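Local atomic coordinates of alpha-1,3-glucanase (Paenibacillus glycanilyticus, PDB entry 6K0P), a protein that hydrolyses the alpha-1,3-glycosidic linkages of alpha-1,3-glucan as a member of glycoside hydrolase family 87, here captured as its catalytic domain with nigerose bound. Residues 482-487 against 512-517; 401-406 against 438-443; 89-94 against 153-158; 28-33 against 63-68; 265-270 against 295-300. The protein carries 1 engineered substitution. One frame throughout, in Å; residues are numbered along the deposited sequence.

Contact 1 (482-487 against 512-517); sequences VDINNP and VNINNP
Val482 to Asn485 and Val512 to Asn515 run side by side as parallel beta strands, their axes 4.8 Å apart and 3° from alignment, and backbone hydrogen bonds continue one residue past the strand, where Asn486 N donates to Asn515 O. Val482, Ile484 and Asn485 each face their own kind; Asp483 faces Asn513. On one face Asp483 and Asn513 lie alongside each other, carboxylate and amide nearly coplanar, and Asn513 ND2 donates to Asp483 OD1 at 2.9 Å, meeting it almost head-on. Asn485 and Asn515 repeat the pattern: Asn515 ND2 reaches Asn485 OD1 at 2.9 Å with the amide planes 11° apart. In both, CG stands anti to the carbonyl carbon (chi1 -60° in Asn515), which sets the two CG atoms alongside each other. This is an asparagine ladder of the kind known from parallel beta-helices, with Asp440 accepting from Asn485 ND2 on one side and Asn547 donating to Asn515 OD1 on the other. A water donates to Asp483 OD1 and accepts from Asn515 ND2 at 3.0 Å, linking the two pairs. An alanine in place of Asn515 would probably leave Asn485 OD1 without its amide donor and break the ladder between Asn485 and Asn547. The opposite face is apolar: Ile484 CD1 rests 4.2 Å from Ile514 CG1, and beyond the strands Pro487 CG packs 3.6 Å from Pro517 CB. Strand 437-446 pairs with 482-485 on one flank and strand 544-547 with 512-515 on the other, while Leu492 of strand 490-496 packs against both Ile484 and Ile514.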
# COMPACT_ATOMS: atom_id res chain seq x y z
N VAL A 482 -0.85 5.09 19.09
CA VAL A 482 -1.21 4.05 18.14
C VAL A 482 -2.44 3.31 18.64
O VAL A 482 -2.49 2.89 19.81
CB VAL A 482 -0.05 3.07 17.90
CG1 VAL A 482 -0.49 1.98 16.90
CG2 VAL A 482 1.16 3.79 17.38
N ASP A 483 -3.40 3.11 17.76
CA ASP A 483 -4.54 2.24 18.03
C ASP A 483 -4.44 1.02 17.13
O ASP A 483 -4.38 1.16 15.90
CB ASP A 483 -5.85 2.99 17.80
CG ASP A 483 -6.05 4.11 18.78
OD1 ASP A 483 -5.92 3.84 19.99
OD2 ASP A 483 -6.27 5.26 18.36
N ILE A 484 -4.42 -0.16 17.74
CA ILE A 484 -4.29 -1.42 17.02
C ILE A 484 -5.59 -2.18 17.25
O ILE A 484 -5.88 -2.62 18.37
CB ILE A 484 -3.08 -2.22 17.51
CG1 ILE A 484 -1.79 -1.48 17.13
CG2 ILE A 484 -3.09 -3.62 16.91
CD1 ILE A 484 -0.53 -2.02 17.81
N ASN A 485 -6.38 -2.32 16.19
CA ASN A 485 -7.72 -2.89 16.30
C ASN A 485 -7.75 -4.24 15.62
O ASN A 485 -7.40 -4.35 14.44
CB ASN A 485 -8.74 -1.96 15.66
CG ASN A 485 -8.80 -0.62 16.34
OD1 ASN A 485 -8.97 -0.54 17.56
ND2 ASN A 485 -8.64 0.45 15.57
N ASN A 486 -8.17 -5.27 16.36
CA ASN A 486 -8.38 -6.61 15.82
C ASN A 486 -7.18 -7.11 15.01
O ASN A 486 -7.34 -7.58 13.88
CB ASN A 486 -9.65 -6.63 14.98
CG ASN A 486 -10.11 -8.03 14.63
OD1 ASN A 486 -9.72 -9.01 15.27
ND2 ASN A 486 -10.96 -8.13 13.61
N PRO A 487 -5.96 -7.02 15.54
CA PRO A 487 -4.82 -7.59 14.82
C PRO A 487 -5.02 -9.09 14.69
O PRO A 487 -5.66 -9.72 15.53
CB PRO A 487 -3.63 -7.27 15.73
CG PRO A 487 -4.21 -7.27 17.11
CD PRO A 487 -5.60 -6.68 16.94
N VAL A 512 -0.79 3.62 23.60
CA VAL A 512 -1.12 2.60 22.62
C VAL A 512 -2.29 1.79 23.16
O VAL A 512 -2.28 1.38 24.32
CB VAL A 512 0.09 1.70 22.30
CG1 VAL A 512 -0.33 0.52 21.42
CG2 VAL A 512 1.17 2.52 21.61
N ASN A 513 -3.29 1.56 22.31
CA ASN A 513 -4.42 0.70 22.63
C ASN A 513 -4.38 -0.51 21.71
O ASN A 513 -4.26 -0.36 20.49
CB ASN A 513 -5.74 1.46 22.45
CG ASN A 513 -5.86 2.62 23.40
OD1 ASN A 513 -5.72 2.46 24.61
ND2 ASN A 513 -6.08 3.81 22.85
N ILE A 514 -4.45 -1.70 22.29
CA ILE A 514 -4.44 -2.95 21.54
C ILE A 514 -5.76 -3.66 21.84
O ILE A 514 -5.96 -4.16 22.95
CB ILE A 514 -3.25 -3.83 21.92
CG1 ILE A 514 -1.93 -3.10 21.62
CG2 ILE A 514 -3.32 -5.17 21.18
CD1 ILE A 514 -0.73 -3.63 22.41
N ASN A 515 -6.65 -3.70 20.85
CA ASN A 515 -8.03 -4.10 21.07
C ASN A 515 -8.32 -5.43 20.39
O ASN A 515 -8.11 -5.57 19.18
CB ASN A 515 -8.98 -3.03 20.52
CG ASN A 515 -8.77 -1.70 21.20
OD1 ASN A 515 -8.74 -1.61 22.43
ND2 ASN A 515 -8.61 -0.65 20.40
N ASN A 516 -8.78 -6.40 21.17
CA ASN A 516 -9.20 -7.71 20.68
C ASN A 516 -8.14 -8.46 19.87
O ASN A 516 -8.47 -9.04 18.83
CB ASN A 516 -10.48 -7.58 19.85
CG ASN A 516 -11.53 -6.72 20.51
OD1 ASN A 516 -11.92 -6.98 21.65
ND2 ASN A 516 -11.98 -5.69 19.82
N PRO A 517 -6.88 -8.53 20.31
CA PRO A 517 -5.93 -9.40 19.60
C PRO A 517 -6.30 -10.86 19.84
O PRO A 517 -6.64 -11.25 20.96
CB PRO A 517 -4.59 -9.06 20.24
CG PRO A 517 -4.94 -8.68 21.64
CD PRO A 517 -6.30 -8.02 21.57
O HOH W 1 -8.65 2.35 20.94

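Contact 2 (401-406 against 438-443); sequences NLYGAD and TLDRTG
Arg441 grips Asp406 side-on with two nitrogens, NE donating to OD1 at 2.8 Å and NH2 to OD2 at 2.9 Å. Both oxygens are approached on their syn sides, although the guanidinium and carboxylate planes are turned 37° from each other. The bend of the arginine chain at chi3 (-54°) puts NE beside OD1. Each carboxylate oxygen has a second donor: Arg52 NE forms a salt bridge with OD1, and Gly51 N donates to OD2. Two arginines thus share one aspartate, which would favour its charged form. Between the backbones, Leu402 O accepts from Thr438 N, Gly404 N donates to Thr438 O, Gly404 O accepts from Asp440 N, and Asp406 N donates to Asp440 O at 3.0 Å. These bonds make 402-406 and 438-440 parallel neighbours on successive coils of the right-handed beta-helix, a fold in keeping with the pectate-lyase-like family. With CG anti to its backbone N (chi1 -179°), the Tyr403 ring starts out beside its own carbonyl carbon; its hydroxyl donates to Asp440 OD2 at 2.7 Å. The acceptor sits at the ring edge, whereas the hydroxyl approaches from above the carboxylate plane. Asn485 already engages the other oxygen of Asp440, and Thr438 OG1 bonds to Arg13 NH1. Thr438 CG2 packs 3.9 Å from Tyr403 CE1. Gly404 adds no side chain where Leu439 CD2 lies 4.0 Å from its CA, and Thr442 CG2 touches Ala405 CA at 3.9 Å.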
# COMPACT_ATOMS: atom_id res chain seq x y z
N ASN A 401 0.92 10.02 11.52
CA ASN A 401 -0.47 10.00 11.06
C ASN A 401 -0.67 8.97 9.95
O ASN A 401 -0.90 9.30 8.78
CB ASN A 401 -0.99 11.38 10.67
CG ASN A 401 -2.49 11.36 10.45
OD1 ASN A 401 -3.19 10.59 11.09
ND2 ASN A 401 -2.98 12.20 9.55
N LEU A 402 -0.62 7.71 10.36
CA LEU A 402 -0.68 6.57 9.45
C LEU A 402 -1.98 5.81 9.65
O LEU A 402 -2.47 5.68 10.78
CB LEU A 402 0.46 5.59 9.72
CG LEU A 402 1.86 6.17 9.87
CD1 LEU A 402 2.85 5.05 10.24
CD2 LEU A 402 2.26 6.86 8.57
N TYR A 403 -2.52 5.28 8.56
CA TYR A 403 -3.59 4.29 8.63
C TYR A 403 -3.14 3.07 7.83
O TYR A 403 -2.80 3.19 6.65
CB TYR A 403 -4.91 4.82 8.06
CG TYR A 403 -6.00 3.78 8.18
CD1 TYR A 403 -6.58 3.50 9.41
CD2 TYR A 403 -6.41 3.04 7.08
CE1 TYR A 403 -7.56 2.53 9.54
CE2 TYR A 403 -7.39 2.07 7.20
CZ TYR A 403 -7.96 1.82 8.43
OH TYR A 403 -8.94 0.86 8.56
N GLY A 404 -3.14 1.92 8.47
CA GLY A 404 -2.84 0.67 7.78
C GLY A 404 -3.89 -0.37 8.10
O GLY A 404 -4.39 -0.44 9.22
N ALA A 405 -4.22 -1.19 7.10
CA ALA A 405 -5.28 -2.18 7.33
C ALA A 405 -5.18 -3.34 6.36
O ALA A 405 -4.75 -3.18 5.21
CB ALA A 405 -6.68 -1.55 7.25
N ASP A 406 -5.61 -4.51 6.84
CA ASP A 406 -5.87 -5.67 5.99
C ASP A 406 -4.63 -6.13 5.22
O ASP A 406 -4.59 -6.15 3.99
CB ASP A 406 -7.09 -5.43 5.09
CG ASP A 406 -8.37 -5.31 5.88
OD1 ASP A 406 -8.56 -6.15 6.79
OD2 ASP A 406 -9.16 -4.37 5.62
N THR A 438 -3.26 4.18 13.16
CA THR A 438 -4.32 3.22 13.40
C THR A 438 -4.06 2.03 12.49
O THR A 438 -3.84 2.22 11.29
CB THR A 438 -5.70 3.82 13.11
OG1 THR A 438 -5.88 4.95 13.98
CG2 THR A 438 -6.80 2.80 13.37
N LEU A 439 -4.04 0.83 13.07
CA LEU A 439 -3.74 -0.39 12.33
C LEU A 439 -4.89 -1.36 12.57
O LEU A 439 -5.09 -1.84 13.69
CB LEU A 439 -2.42 -1.01 12.78
CG LEU A 439 -1.19 -0.11 12.66
CD1 LEU A 439 0.01 -0.77 13.33
CD2 LEU A 439 -0.87 0.22 11.21
N ASP A 440 -5.66 -1.65 11.51
CA ASP A 440 -6.86 -2.48 11.61
C ASP A 440 -6.60 -3.81 10.92
O ASP A 440 -6.28 -3.84 9.73
CB ASP A 440 -8.05 -1.80 10.93
CG ASP A 440 -8.55 -0.59 11.69
OD1 ASP A 440 -8.13 -0.39 12.84
OD2 ASP A 440 -9.38 0.16 11.11
N ARG A 441 -6.75 -4.90 11.66
CA ARG A 441 -6.67 -6.23 11.07
C ARG A 441 -5.34 -6.44 10.34
O ARG A 441 -5.30 -6.90 9.18
CB ARG A 441 -7.87 -6.52 10.16
CG ARG A 441 -9.23 -6.44 10.87
CD ARG A 441 -10.43 -6.49 9.89
NE ARG A 441 -10.29 -5.46 8.86
CZ ARG A 441 -10.66 -4.19 9.01
NH1 ARG A 441 -11.24 -3.78 10.13
NH2 ARG A 441 -10.44 -3.32 8.03
N THR A 442 -4.24 -6.11 11.02
CA THR A 442 -2.90 -6.28 10.47
C THR A 442 -2.15 -7.44 11.14
O THR A 442 -2.53 -7.92 12.21
CB THR A 442 -2.07 -4.99 10.53
OG1 THR A 442 -1.85 -4.63 11.91
CG2 THR A 442 -2.81 -3.85 9.82
N GLY A 443 -1.08 -7.88 10.49
CA GLY A 443 -0.42 -9.13 10.80
C GLY A 443 -0.74 -10.20 9.76
O GLY A 443 -1.47 -9.97 8.80

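Contact 3 (89-94 against 153-158); sequences VSIYAD and IKIQKD
Tyr92 and Lys154 face each other in a hydrogen-bonded pair of an antiparallel sheet, bound both ways between their backbones, as are Ser90 and Gln156; Ile91-Ile155 and Ala93-Ile153 are the non-hydrogen-bonded pairs. The strands run with a 156° angle between their directions. Among the polar side chains, Tyr92 OH meets Asp158 tip to tip and donates to OD2 at 2.6 Å, on the syn side, with ring and carboxylate planes 81° apart. Asp158 OD1 takes Gln156 NE2 on its syn lone pair at 2.8 Å, and Gln156 OE1 in turn accepts from Lys154 NZ, which stands above the carbonyl plane. Ser90 OG turns to Asp161 and Lys100 outside the two segments. The pi interactions centre on one face of the Tyr92 ring. The lysine chain bends at chi3 (60°), bringing CE 4.2 Å from the ring centroid in a CH-pi contact, while NZ makes a cation-pi contact at 4.5 Å; Tyr63 of the adjoining strand forms a second cation-pi pair with this lysine. The apolar contacts occupy the other face of the sheet. Ile91 CD1 meets Ile153 CG2 at 3.7 Å, Val89 CG2 meets Ile155 CG2 at 3.9 Å, and Ala93 CB touches Ile153 CD1. Phe75 and Leu77 of strand 72-80 pack against this layer, giving it the two-sheet character of a beta-sandwich. The chemistry therefore divides by face: aliphatic groups fill the interior, while on the outer side Gln156 and Tyr92 each bring a donor to one oxygen of Asp158, which would stabilise the carboxylate charge and probably limits rotation of the phenol.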
# COMPACT_ATOMS: atom_id res chain seq x y z
N VAL A 89 -21.00 -5.04 -14.49
CA VAL A 89 -21.99 -5.02 -13.43
C VAL A 89 -22.62 -3.63 -13.46
O VAL A 89 -21.99 -2.66 -13.89
CB VAL A 89 -21.39 -5.39 -12.05
CG1 VAL A 89 -20.48 -4.28 -11.52
CG2 VAL A 89 -22.49 -5.72 -11.04
N SER A 90 -23.87 -3.54 -13.04
CA SER A 90 -24.65 -2.33 -13.28
C SER A 90 -24.66 -1.39 -12.08
O SER A 90 -24.58 -1.82 -10.92
CB SER A 90 -26.08 -2.70 -13.63
OG SER A 90 -26.09 -3.48 -14.81
N ILE A 91 -24.77 -0.09 -12.37
CA ILE A 91 -24.87 0.93 -11.33
C ILE A 91 -26.16 1.71 -11.51
O ILE A 91 -26.53 2.07 -12.63
CB ILE A 91 -23.64 1.87 -11.29
CG1 ILE A 91 -23.77 2.89 -10.16
CG2 ILE A 91 -23.42 2.58 -12.64
CD1 ILE A 91 -22.48 3.69 -9.89
N TYR A 92 -26.86 1.93 -10.39
CA TYR A 92 -28.12 2.64 -10.33
C TYR A 92 -27.99 3.81 -9.36
O TYR A 92 -27.28 3.72 -8.35
CB TYR A 92 -29.22 1.73 -9.77
CG TYR A 92 -29.73 0.66 -10.70
CD1 TYR A 92 -28.92 -0.40 -11.10
CD2 TYR A 92 -31.04 0.69 -11.16
CE1 TYR A 92 -29.40 -1.39 -11.95
CE2 TYR A 92 -31.53 -0.29 -12.00
CZ TYR A 92 -30.71 -1.32 -12.39
OH TYR A 92 -31.22 -2.28 -13.22
N ALA A 93 -28.69 4.91 -9.67
CA ALA A 93 -28.81 6.05 -8.77
C ALA A 93 -30.29 6.25 -8.47
O ALA A 93 -31.09 6.47 -9.39
CB ALA A 93 -28.23 7.32 -9.40
N ASP A 94 -30.64 6.17 -7.18
CA ASP A 94 -32.03 6.29 -6.73
C ASP A 94 -32.97 5.40 -7.53
O ASP A 94 -34.08 5.80 -7.91
CB ASP A 94 -32.49 7.75 -6.70
CG ASP A 94 -31.73 8.57 -5.69
OD1 ASP A 94 -31.28 8.00 -4.67
OD2 ASP A 94 -31.59 9.79 -5.91
N ILE A 153 -26.80 4.61 -4.26
CA ILE A 153 -26.01 4.09 -5.37
C ILE A 153 -26.02 2.58 -5.23
O ILE A 153 -25.42 2.03 -4.29
CB ILE A 153 -24.58 4.65 -5.37
CG1 ILE A 153 -24.59 6.17 -5.59
CG2 ILE A 153 -23.74 3.94 -6.43
CD1 ILE A 153 -25.11 6.60 -6.96
N LYS A 154 -26.73 1.91 -6.13
CA LYS A 154 -26.92 0.47 -6.05
C LYS A 154 -26.03 -0.19 -7.09
O LYS A 154 -25.99 0.23 -8.25
CB LYS A 154 -28.40 0.15 -6.29
CG LYS A 154 -28.74 -1.32 -6.27
CD LYS A 154 -30.26 -1.53 -6.26
CE LYS A 154 -30.92 -0.94 -7.50
NZ LYS A 154 -32.23 -1.62 -7.72
N ILE A 155 -25.28 -1.21 -6.67
CA ILE A 155 -24.52 -2.06 -7.57
C ILE A 155 -25.36 -3.31 -7.74
O ILE A 155 -25.66 -3.99 -6.75
CB ILE A 155 -23.15 -2.41 -6.99
CG1 ILE A 155 -22.37 -1.14 -6.64
CG2 ILE A 155 -22.36 -3.29 -7.96
CD1 ILE A 155 -22.12 -0.22 -7.84
N GLN A 156 -25.77 -3.61 -8.97
CA GLN A 156 -26.74 -4.67 -9.20
C GLN A 156 -26.33 -5.52 -10.40
O GLN A 156 -25.86 -5.00 -11.42
CB GLN A 156 -28.13 -4.07 -9.44
CG GLN A 156 -29.24 -5.08 -9.69
CD GLN A 156 -30.61 -4.45 -9.54
OE1 GLN A 156 -31.01 -4.09 -8.43
NE2 GLN A 156 -31.34 -4.32 -10.64
N LYS A 157 -26.52 -6.83 -10.26
CA LYS A 157 -26.19 -7.78 -11.32
C LYS A 157 -27.43 -8.00 -12.16
O LYS A 157 -28.34 -8.74 -11.76
CB LYS A 157 -25.68 -9.08 -10.70
CG LYS A 157 -24.66 -9.81 -11.55
CD LYS A 157 -24.16 -11.08 -10.86
CE LYS A 157 -25.15 -12.21 -11.03
NZ LYS A 157 -25.29 -12.67 -12.44
N ASP A 158 -27.49 -7.37 -13.33
CA ASP A 158 -28.63 -7.47 -14.22
C ASP A 158 -28.37 -8.52 -15.29
O ASP A 158 -27.27 -9.08 -15.41
CB ASP A 158 -28.93 -6.10 -14.87
CG ASP A 158 -29.56 -5.11 -13.90
OD1 ASP A 158 -30.17 -5.54 -12.90
OD2 ASP A 158 -29.46 -3.88 -14.15

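Contact 4 (28-33 against 63-68); sequences SNATNG and YVEFTL
The Tyr63 ring has Asn32 N over one face, 4.0 Å above the plane and displaced toward the rim. The Asn32 amide is turned 43° to this ring, with CG 3.4 Å from Tyr63 CE1. At the Phe66 ring, Asn29 ND2 comes within 3.6 Å of CD2, the two planes 61° apart, and donates to Ala24 O beyond the contact. Asn32 OD1 accepts from Tyr63 N at 2.8 Å, and its ND2 donates to Gly61 O. The loop 28-33 runs along strand 63-67, an edge strand of a four-stranded antiparallel sheet in catalytic domain D1, joined to it by a single bridge between Thr31 and Val64 rather than by a continuing strand. Glu65 N donates to Ala30 O at 2.8 Å. Thr31 OG1, anti to the backbone N (chi1 -175°), gives its proton to Tyr63 O at 2.6 Å and accepts from Gly33 N, closing an ST turn. Beyond Ala30 waters bridge the two segments: one accepts from Ala30 N and lies 2.7 Å from Glu65 OE1, while another donates to Asn29 OD1 and accepts from Thr67 N.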
# COMPACT_ATOMS: atom_id res chain seq x y z
N SER A 28 -25.36 -0.64 7.10
CA SER A 28 -26.15 0.44 6.53
C SER A 28 -26.58 0.17 5.10
O SER A 28 -27.33 0.97 4.53
CB SER A 28 -25.32 1.73 6.53
OG SER A 28 -25.23 2.28 7.83
N ASN A 29 -26.11 -0.92 4.48
CA ASN A 29 -26.31 -1.16 3.05
C ASN A 29 -27.27 -2.32 2.86
O ASN A 29 -26.93 -3.48 3.14
CB ASN A 29 -24.99 -1.48 2.37
CG ASN A 29 -24.08 -0.29 2.31
OD1 ASN A 29 -24.48 0.84 2.58
ND2 ASN A 29 -22.82 -0.54 1.95
N ALA A 30 -28.46 -2.03 2.34
CA ALA A 30 -29.39 -3.10 2.04
C ALA A 30 -28.81 -4.00 0.96
O ALA A 30 -28.15 -3.54 0.02
CB ALA A 30 -30.73 -2.53 1.58
N THR A 31 -29.03 -5.30 1.11
CA THR A 31 -28.60 -6.24 0.09
C THR A 31 -29.53 -7.44 0.11
O THR A 31 -30.05 -7.82 1.16
CB THR A 31 -27.13 -6.66 0.28
OG1 THR A 31 -26.74 -7.49 -0.82
CG2 THR A 31 -26.93 -7.44 1.58
N ASN A 32 -29.74 -8.03 -1.07
CA ASN A 32 -30.32 -9.35 -1.19
C ASN A 32 -29.28 -10.39 -1.60
O ASN A 32 -29.65 -11.49 -2.01
CB ASN A 32 -31.52 -9.36 -2.13
CG ASN A 32 -31.16 -8.99 -3.55
OD1 ASN A 32 -30.02 -8.62 -3.82
ND2 ASN A 32 -32.12 -9.08 -4.46
N GLY A 33 -28.00 -10.05 -1.52
CA GLY A 33 -26.92 -10.96 -1.82
C GLY A 33 -26.36 -11.58 -0.56
O GLY A 33 -26.96 -11.53 0.52
N TYR A 63 -28.20 -7.27 -5.54
CA TYR A 63 -27.66 -5.92 -5.48
C TYR A 63 -27.08 -5.68 -4.09
O TYR A 63 -27.40 -6.38 -3.12
CB TYR A 63 -28.76 -4.87 -5.73
CG TYR A 63 -29.80 -4.84 -4.63
CD1 TYR A 63 -30.90 -5.68 -4.67
CD2 TYR A 63 -29.64 -4.02 -3.52
CE1 TYR A 63 -31.84 -5.68 -3.64
CE2 TYR A 63 -30.57 -4.02 -2.49
CZ TYR A 63 -31.65 -4.86 -2.56
OH TYR A 63 -32.58 -4.85 -1.53
N VAL A 64 -26.26 -4.64 -3.99
CA VAL A 64 -25.93 -4.03 -2.71
C VAL A 64 -26.12 -2.53 -2.87
O VAL A 64 -25.72 -1.95 -3.88
CB VAL A 64 -24.51 -4.39 -2.23
CG1 VAL A 64 -23.49 -4.20 -3.34
CG2 VAL A 64 -24.14 -3.58 -0.99
N GLU A 65 -26.79 -1.92 -1.89
CA GLU A 65 -27.20 -0.52 -1.99
C GLU A 65 -26.34 0.32 -1.06
O GLU A 65 -26.42 0.19 0.17
CB GLU A 65 -28.67 -0.39 -1.61
CG GLU A 65 -29.22 1.02 -1.74
CD GLU A 65 -30.69 1.09 -1.37
OE1 GLU A 65 -31.01 0.93 -0.17
OE2 GLU A 65 -31.52 1.28 -2.28
N PHE A 66 -25.52 1.20 -1.65
CA PHE A 66 -24.74 2.18 -0.90
C PHE A 66 -25.52 3.48 -0.80
O PHE A 66 -26.42 3.76 -1.59
CB PHE A 66 -23.42 2.49 -1.63
CG PHE A 66 -22.49 1.32 -1.76
CD1 PHE A 66 -22.63 0.42 -2.80
CD2 PHE A 66 -21.44 1.14 -0.87
CE1 PHE A 66 -21.76 -0.66 -2.94
CE2 PHE A 66 -20.57 0.08 -1.00
CZ PHE A 66 -20.73 -0.82 -2.04
N THR A 67 -25.14 4.31 0.17
CA THR A 67 -25.68 5.66 0.30
C THR A 67 -24.53 6.65 0.33
O THR A 67 -23.63 6.54 1.18
CB THR A 67 -26.53 5.79 1.57
OG1 THR A 67 -27.59 4.83 1.53
CG2 THR A 67 -27.13 7.19 1.66
N LEU A 68 -24.53 7.60 -0.59
CA LEU A 68 -23.44 8.57 -0.62
C LEU A 68 -23.43 9.40 0.66
O LEU A 68 -24.47 9.83 1.16
CB LEU A 68 -23.60 9.49 -1.82
CG LEU A 68 -23.45 8.88 -3.21
CD1 LEU A 68 -23.49 10.00 -4.25
CD2 LEU A 68 -22.16 8.10 -3.32
O HOH W 2 -27.17 2.20 1.92
O HOH W 3 -29.50 0.61 2.00
O HOH W 4 -23.08 3.13 1.94

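Contact 5 (265-270 against 295-300); sequences GSTIRD and NVTVQN
Asp270 and Asn300 meet at about a right angle, where Asn300 ND2 donates to Asp270 OD1 at 2.9 Å. The donor stands above the carboxylate plane, and the oxygen lies nearly in the plane of the amide. Asn300 holds CG anti to its backbone N (chi1 -171°), which carries CG, with the ND2 it bears, toward Asp270 OD1. Arg269 CG takes the crowded position between backbone N and carbonyl carbon (chi1 66°); from there the chain extends to NE, and NH1 forms a salt bridge with Asp270 OD2 at 2.8 Å, which also accepts from Gln179 NE2. An alanine at Asp270 would probably leave both Arg269 NH1 and Asn300 ND2 without this acceptor and free the guanidinium to turn. Thr267 and Thr297 share one conformation and lie side by side, OG1 of the former 4.0 Å from CB of the latter. A water beside them lies 2.9 Å from Thr297 OG1 and 2.8 Å from Asn295 O. Parallel backbone bonds, such as Ile268 N to Thr297 O at 2.9 Å, join successive coils of the beta-helix. Strand 233-236 flanks 267-269, strand 319-326 continues the stack beyond 297-299, and Ile288 of strand 286-289 packs inside against Ile268 and Val298.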
# COMPACT_ATOMS: atom_id res chain seq x y z
N GLY A 265 14.85 18.56 -9.91
CA GLY A 265 13.96 19.70 -9.79
C GLY A 265 12.69 19.62 -10.61
O GLY A 265 11.90 20.57 -10.59
N SER A 266 12.48 18.53 -11.34
CA SER A 266 11.30 18.36 -12.18
C SER A 266 10.04 18.13 -11.33
O SER A 266 10.10 17.82 -10.14
CB SER A 266 11.49 17.16 -13.11
OG SER A 266 12.49 17.42 -14.09
N THR A 267 8.89 18.29 -11.98
CA THR A 267 7.59 18.05 -11.37
C THR A 267 6.76 17.23 -12.34
O THR A 267 6.71 17.54 -13.53
CB THR A 267 6.87 19.38 -11.11
OG1 THR A 267 7.65 20.17 -10.20
CG2 THR A 267 5.49 19.13 -10.52
N ILE A 268 6.14 16.16 -11.83
CA ILE A 268 5.17 15.39 -12.60
C ILE A 268 3.87 15.43 -11.81
O ILE A 268 3.85 15.02 -10.63
CB ILE A 268 5.63 13.94 -12.79
CG1 ILE A 268 6.98 13.90 -13.51
CG2 ILE A 268 4.59 13.14 -13.57
CD1 ILE A 268 7.59 12.51 -13.62
N ARG A 269 2.79 15.90 -12.43
CA ARG A 269 1.57 16.08 -11.65
C ARG A 269 0.30 15.92 -12.47
O ARG A 269 0.27 16.15 -13.68
CB ARG A 269 1.54 17.42 -10.91
CG ARG A 269 1.47 18.65 -11.83
CD ARG A 269 1.43 19.91 -10.98
NE ARG A 269 1.65 21.16 -11.70
CZ ARG A 269 0.68 21.97 -12.11
NH1 ARG A 269 -0.59 21.64 -11.88
NH2 ARG A 269 0.97 23.11 -12.74
N ASP A 270 -0.78 15.54 -11.76
CA ASP A 270 -2.16 15.68 -12.24
C ASP A 270 -2.46 14.73 -13.41
O ASP A 270 -3.00 15.13 -14.44
CB ASP A 270 -2.50 17.13 -12.59
CG ASP A 270 -2.26 18.08 -11.44
OD1 ASP A 270 -2.29 17.65 -10.26
OD2 ASP A 270 -2.06 19.28 -11.70
N ASN A 295 15.19 16.97 -5.44
CA ASN A 295 14.28 18.11 -5.59
C ASN A 295 13.15 17.85 -6.58
O ASN A 295 12.59 18.80 -7.15
CB ASN A 295 15.04 19.40 -5.95
CG ASN A 295 16.07 19.77 -4.91
OD1 ASN A 295 17.27 19.80 -5.20
ND2 ASN A 295 15.62 20.06 -3.71
N VAL A 296 12.78 16.59 -6.79
CA VAL A 296 11.71 16.23 -7.73
C VAL A 296 10.39 16.16 -6.97
O VAL A 296 10.35 15.67 -5.83
CB VAL A 296 12.04 14.90 -8.43
CG1 VAL A 296 10.84 14.36 -9.21
CG2 VAL A 296 13.26 15.05 -9.35
N THR A 297 9.32 16.64 -7.59
CA THR A 297 7.98 16.59 -7.01
C THR A 297 7.10 15.71 -7.88
O THR A 297 7.04 15.90 -9.11
CB THR A 297 7.38 17.99 -6.91
OG1 THR A 297 8.17 18.76 -5.99
CG2 THR A 297 5.95 17.93 -6.40
N VAL A 298 6.44 14.75 -7.25
CA VAL A 298 5.48 13.87 -7.90
C VAL A 298 4.18 14.05 -7.13
O VAL A 298 4.10 13.70 -5.94
CB VAL A 298 5.94 12.41 -7.87
CG1 VAL A 298 4.85 11.49 -8.41
CG2 VAL A 298 7.25 12.25 -8.64
N GLN A 299 3.18 14.65 -7.78
CA GLN A 299 2.02 15.14 -7.04
C GLN A 299 0.71 14.83 -7.75
O GLN A 299 0.57 15.09 -8.94
CB GLN A 299 2.12 16.65 -6.81
CG GLN A 299 1.01 17.20 -5.92
CD GLN A 299 1.38 18.53 -5.29
OE1 GLN A 299 2.55 18.87 -5.15
NE2 GLN A 299 0.36 19.30 -4.90
N ASN A 300 -0.27 14.32 -6.99
CA ASN A 300 -1.61 14.08 -7.54
C ASN A 300 -1.56 13.19 -8.78
O ASN A 300 -2.21 13.46 -9.80
CB ASN A 300 -2.35 15.39 -7.81
CG ASN A 300 -3.82 15.19 -8.17
OD1 ASN A 300 -4.50 14.29 -7.65
ND2 ASN A 300 -4.32 16.03 -9.08
O HOH W 5 10.09 19.87 -7.89

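In the fold
Contacts 1, 2 and 5 belong to the beta-helix, contacts 3 and 4 to the smaller N-terminal domain. Contacts 1 and 2 are adjacent, with centres 9 Å apart: Asn485 N lies 2.9 Å from Leu439 O, so 401-406, 438-443, 482-487 and 512-517 form four successive rungs. Contact 5 lies on the other side of the chain's centre from contact 1, 36 Å between centres. Contacts 3 and 4 share a sheet, Ile153 O lying 2.8 Å from Phe66 N. The calcium ion, bound by residues of the N-terminal domain, is about 7 Å from the Asp406 side chain and about 8 Å from that of Phe66, near where the domains meet. A bound glucose unit lies about 11 Å from the Val89 side chain.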